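Local structure of uricase (Arthrobacter globiformis, 2YZC) at residues A[153-157]-A[180-186]; A[226-230]-A[244-248]. The protein catalyses the oxidation of uric acid by molecular oxygen to 5-hydroxyisourate, which is then processed further to (S)-allantoin. The contacts are given in a common frame with arbitrary orientation. Numbering follows the deposited sequence.

In the fold
Both contacts are buried and belong to the same antiparallel sheet, whose strands 182-192 and 240-254 are neighbours. Contact 1 joins strands edge to edge, 143-157 to 182-192, through backbone hydrogen bonds and one between side chains, Thr154 OG1 to Asp185 OD1; contact 2 packs helix 222-236 on the face of the sheet, at strand 240-254, with methionine and leucine side chains and no hydrogen bond. Their centres are about 12 Å apart, and they meet where Thr184 OG1 lies 2.6 Å from Pro248 O, probably a hydrogen bond. Contact 1 is farther from the centre of the chain, about 17 Å centre to centre against about 12 Å, and carries Arg180 into the allantoate pocket.

Contact 1 of 2, residues A[153-157]-A[180-186]; sequences LTVLK and RILATDV. With 1AL (allantoate ion), chain I.
Two neighbouring strands of the antiparallel T-fold sheet, 153-157 and 182-186, run at 157° with axes 4.5 Å apart. Leu153, Val155 and Lys157 form hydrogen-bonded pairs with Val186, Thr184 and Leu182; Thr154-Asp185 and Leu156-Ala183 are the non-hydrogen-bonded pairs. Val155 N to Thr184 O and Thr184 N to Val155 O, both 2.9 Å, make the central ring; Lys157 N-Leu182 O (2.9 Å) and Leu182 N-Lys157 O (3.1 Å) make the next, and Val186 N-Leu153 O (2.7 Å) stands alone in its pair. Val155 (m) rests CG2 in the groove formed by Thr184 CG2 (3.5 Å) and Val186 CG2 (3.8 Å); Leu211 and Phe214 of helix 199-216 pack on Leu153, Val155 and Lys157 of this face. On the other, small Ala183 leaves a hollow that Leu156 (t, t) fills, CD1 3.9 Å from Ala183 CB and CG 3.8 Å from Ile181 CG2. Val155, Leu156 and Lys157 also pair with a strand of the second subunit, continuing the sheet. Just before the strand, Arg180 (chi1 p, the rest trans) bonds NE to Ser161 OG and gives allantoate a weak hydrogen bond, NH2 to O2 3.4 Å. Thr154 (m) donates OG1 to Asp185 OD1 at 2.7 Å, an oxygen also salt-bridged to Lys250.

Contact 2 of 2, residues A[226-230]-A[244-248]; sequences MYEMG and KMSLP
This is helix-on-sheet packing in the buried interior of a T-fold, where helices pack on a face of the antiparallel sheet: helix 222-236 lies against strand 240-254, the strand that follows it in the chain. The short segments run at 147° to each other, their axes 9.5 Å apart, with Met226 CA 7.4 Å from Met245 CA. Met226, Met229 and Gly230 face the strand, while Met245 and Leu247, two residues apart on an extended backbone, face the helix. Met226 (t, t, p) lays its CB 3.8 Å from Leu247 CD1 and its CG 3.8 Å from Met245 CE, and its side chain also touches Ile279 of strand 276-285. Met229 (m, t, p) brings CB to 4.0 Å from Met245 SD and packs on helix 199-216. One turn on from Met226, Gly230 has no side chain, and the space is open: an ideal CB there would lie 2.9 Å from Met245 CE. Met245 (m, t, chi3 -92°) fills it with its methyl, CE lying 3.4 Å from Gly230 N and 3.2 Å from Met226 O, the two ends of one helical hydrogen bond.

Contact 1 of 2, residues A[153-157]-A[180-186]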
# COMPACT_ATOMS: atom_id res chain seq x y z
N LEU A 153 15.75 -2.81 -1.96
CA LEU A 153 16.92 -2.05 -2.37
C LEU A 153 16.88 -1.80 -3.88
O LEU A 153 17.26 -2.65 -4.68
CB LEU A 153 18.20 -2.81 -2.00
CG LEU A 153 19.52 -2.18 -2.43
CD1 LEU A 153 19.63 -0.75 -1.93
CD2 LEU A 153 20.66 -3.02 -1.89
N THR A 154 16.41 -0.61 -4.26
CA THR A 154 16.29 -0.24 -5.66
C THR A 154 17.59 0.29 -6.25
O THR A 154 18.22 1.18 -5.67
CB THR A 154 15.18 0.81 -5.83
OG1 THR A 154 13.97 0.30 -5.28
CG2 THR A 154 14.97 1.15 -7.31
N VAL A 155 17.99 -0.26 -7.39
CA VAL A 155 19.22 0.15 -8.04
C VAL A 155 18.98 0.47 -9.51
O VAL A 155 18.01 0.01 -10.11
CB VAL A 155 20.32 -0.92 -7.92
CG1 VAL A 155 20.76 -1.05 -6.47
CG2 VAL A 155 19.82 -2.25 -8.46
N LEU A 156 19.89 1.25 -10.08
CA LEU A 156 19.76 1.65 -11.47
C LEU A 156 21.10 2.01 -12.12
O LEU A 156 21.95 2.66 -11.50
CB LEU A 156 18.81 2.85 -11.56
CG LEU A 156 18.52 3.50 -12.92
CD1 LEU A 156 17.20 4.27 -12.83
CD2 LEU A 156 19.67 4.43 -13.34
N LYS A 157 21.26 1.58 -13.36
CA LYS A 157 22.45 1.89 -14.16
C LYS A 157 21.90 2.72 -15.31
O LYS A 157 20.96 2.30 -15.98
CB LYS A 157 23.09 0.62 -14.72
CG LYS A 157 23.55 -0.37 -13.67
CD LYS A 157 24.97 -0.84 -13.92
CE LYS A 157 25.15 -1.46 -15.28
NZ LYS A 157 26.57 -1.80 -15.55
N ARG A 180 20.78 1.07 -22.79
CA ARG A 180 19.48 1.22 -22.13
C ARG A 180 19.71 1.33 -20.64
O ARG A 180 20.81 1.06 -20.15
CB ARG A 180 18.58 0.01 -22.41
CG ARG A 180 19.06 -1.30 -21.74
CD ARG A 180 18.08 -2.45 -21.92
NE ARG A 180 18.52 -3.65 -21.20
CZ ARG A 180 17.80 -4.76 -21.05
NH1 ARG A 180 16.58 -4.84 -21.58
NH2 ARG A 180 18.28 -5.78 -20.35
N ILE A 181 18.68 1.76 -19.92
CA ILE A 181 18.76 1.85 -18.47
C ILE A 181 18.43 0.46 -17.95
O ILE A 181 17.66 -0.28 -18.57
CB ILE A 181 17.72 2.86 -17.90
CG1 ILE A 181 18.22 4.30 -18.09
CG2 ILE A 181 17.46 2.58 -16.42
CD1 ILE A 181 17.25 5.35 -17.57
N LEU A 182 19.03 0.08 -16.83
CA LEU A 182 18.74 -1.21 -16.20
C LEU A 182 18.45 -0.85 -14.75
O LEU A 182 19.35 -0.47 -14.01
CB LEU A 182 19.95 -2.15 -16.28
CG LEU A 182 19.75 -3.50 -15.59
CD1 LEU A 182 18.60 -4.25 -16.23
CD2 LEU A 182 21.03 -4.33 -15.68
N ALA A 183 17.18 -0.94 -14.37
CA ALA A 183 16.75 -0.62 -13.01
C ALA A 183 16.01 -1.82 -12.43
O ALA A 183 15.21 -2.46 -13.11
CB ALA A 183 15.83 0.59 -13.03
N THR A 184 16.26 -2.11 -11.16
CA THR A 184 15.61 -3.24 -10.53
C THR A 184 15.53 -3.05 -9.02
O THR A 184 16.09 -2.10 -8.48
CB THR A 184 16.38 -4.57 -10.84
OG1 THR A 184 15.64 -5.69 -10.35
CG2 THR A 184 17.75 -4.56 -10.18
N ASP A 185 14.78 -3.93 -8.36
CA ASP A 185 14.65 -3.91 -6.91
C ASP A 185 15.38 -5.18 -6.50
O ASP A 185 14.96 -6.28 -6.86
CB ASP A 185 13.19 -4.02 -6.46
CG ASP A 185 12.37 -2.81 -6.81
OD1 ASP A 185 12.89 -1.68 -6.68
OD2 ASP A 185 11.20 -2.98 -7.20
N VAL A 186 16.47 -5.04 -5.77
CA VAL A 186 17.21 -6.22 -5.36
C VAL A 186 16.51 -6.96 -4.23
O VAL A 186 16.30 -6.42 -3.14
CB VAL A 186 18.63 -5.87 -4.90
CG1 VAL A 186 19.38 -7.14 -4.53
CG2 VAL A 186 19.37 -5.12 -6.01
C1 1AL I . 16.28 -9.06 -20.32
O2 1AL I . 17.42 -9.02 -19.84
N3 1AL I . 15.60 -10.22 -20.52
N4 1AL I . 15.74 -7.81 -20.63
C5 1AL I . 13.44 -7.85 -19.27
O6 1AL I . 14.04 -8.33 -18.29
O7 1AL I . 12.28 -7.41 -19.28
C8 1AL I . 14.30 -7.57 -20.54
C9 1AL I . 12.75 -8.01 -22.38
O10 1AL I . 11.73 -7.52 -22.89
N11 1AL I . 12.97 -9.36 -22.33
N12 1AL I . 13.73 -7.25 -21.84

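Contact 2 of 2, residues A[226-230]-A[244-248]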
# COMPACT_ATOMS: atom_id res chain seq x y z
N MET A 226 22.40 -10.98 -12.97
CA MET A 226 21.98 -11.74 -11.80
C MET A 226 22.92 -12.90 -11.52
O MET A 226 23.24 -13.19 -10.36
CB MET A 226 20.55 -12.26 -11.99
CG MET A 226 20.04 -13.09 -10.83
SD MET A 226 18.31 -13.56 -11.04
CE MET A 226 18.44 -14.55 -12.55
N TYR A 227 23.38 -13.57 -12.57
CA TYR A 227 24.30 -14.69 -12.40
C TYR A 227 25.60 -14.20 -11.76
O TYR A 227 26.10 -14.81 -10.83
CB TYR A 227 24.58 -15.36 -13.74
CG TYR A 227 25.55 -16.51 -13.66
CD1 TYR A 227 25.14 -17.76 -13.22
CD2 TYR A 227 26.89 -16.34 -14.00
CE1 TYR A 227 26.04 -18.82 -13.11
CE2 TYR A 227 27.79 -17.38 -13.90
CZ TYR A 227 27.37 -18.62 -13.45
OH TYR A 227 28.28 -19.64 -13.34
N GLU A 228 26.13 -13.08 -12.26
CA GLU A 228 27.37 -12.52 -11.71
C GLU A 228 27.21 -12.11 -10.25
O GLU A 228 28.13 -12.28 -9.44
CB GLU A 228 27.82 -11.32 -12.54
CG GLU A 228 28.28 -11.71 -13.94
CD GLU A 228 29.41 -12.74 -13.92
OE1 GLU A 228 29.35 -13.71 -14.70
OE2 GLU A 228 30.36 -12.57 -13.12
N MET A 229 26.05 -11.56 -9.90
CA MET A 229 25.78 -11.17 -8.52
C MET A 229 25.81 -12.41 -7.63
O MET A 229 26.46 -12.42 -6.58
CB MET A 229 24.42 -10.47 -8.42
CG MET A 229 24.40 -9.07 -9.04
SD MET A 229 22.73 -8.42 -9.35
CE MET A 229 22.11 -8.24 -7.65
N GLY A 230 25.13 -13.46 -8.05
CA GLY A 230 25.09 -14.69 -7.27
C GLY A 230 26.43 -15.39 -7.15
O GLY A 230 26.78 -15.90 -6.08
N LYS A 244 19.23 -17.10 -3.90
CA LYS A 244 18.14 -16.98 -4.84
C LYS A 244 17.83 -15.51 -5.00
O LYS A 244 17.82 -14.77 -4.02
CB LYS A 244 16.89 -17.70 -4.34
CG LYS A 244 17.04 -19.21 -4.24
CD LYS A 244 15.71 -19.86 -3.90
CE LYS A 244 15.78 -21.37 -4.11
NZ LYS A 244 14.44 -21.98 -3.94
N MET A 245 17.57 -15.10 -6.23
CA MET A 245 17.24 -13.71 -6.49
C MET A 245 16.00 -13.59 -7.35
O MET A 245 15.73 -14.44 -8.20
CB MET A 245 18.41 -13.00 -7.16
CG MET A 245 19.62 -12.84 -6.26
SD MET A 245 21.07 -12.31 -7.17
CE MET A 245 21.79 -13.88 -7.54
N SER A 246 15.25 -12.52 -7.11
CA SER A 246 14.04 -12.21 -7.85
C SER A 246 14.24 -10.75 -8.23
O SER A 246 14.15 -9.87 -7.37
CB SER A 246 12.82 -12.39 -6.96
OG SER A 246 11.63 -12.16 -7.69
N LEU A 247 14.52 -10.50 -9.50
CA LEU A 247 14.79 -9.15 -9.97
C LEU A 247 13.84 -8.65 -11.04
O LEU A 247 13.79 -9.20 -12.14
CB LEU A 247 16.21 -9.07 -10.51
CG LEU A 247 17.35 -9.55 -9.61
CD1 LEU A 247 18.67 -9.38 -10.34
CD2 LEU A 247 17.35 -8.75 -8.31
N PRO A 248 13.06 -7.61 -10.73
CA PRO A 248 12.16 -7.10 -11.76
C PRO A 248 12.95 -6.20 -12.69
O PRO A 248 13.95 -5.59 -12.28
CB PRO A 248 11.13 -6.30 -10.95
CG PRO A 248 11.94 -5.79 -9.80
CD PRO A 248 12.77 -7.01 -9.42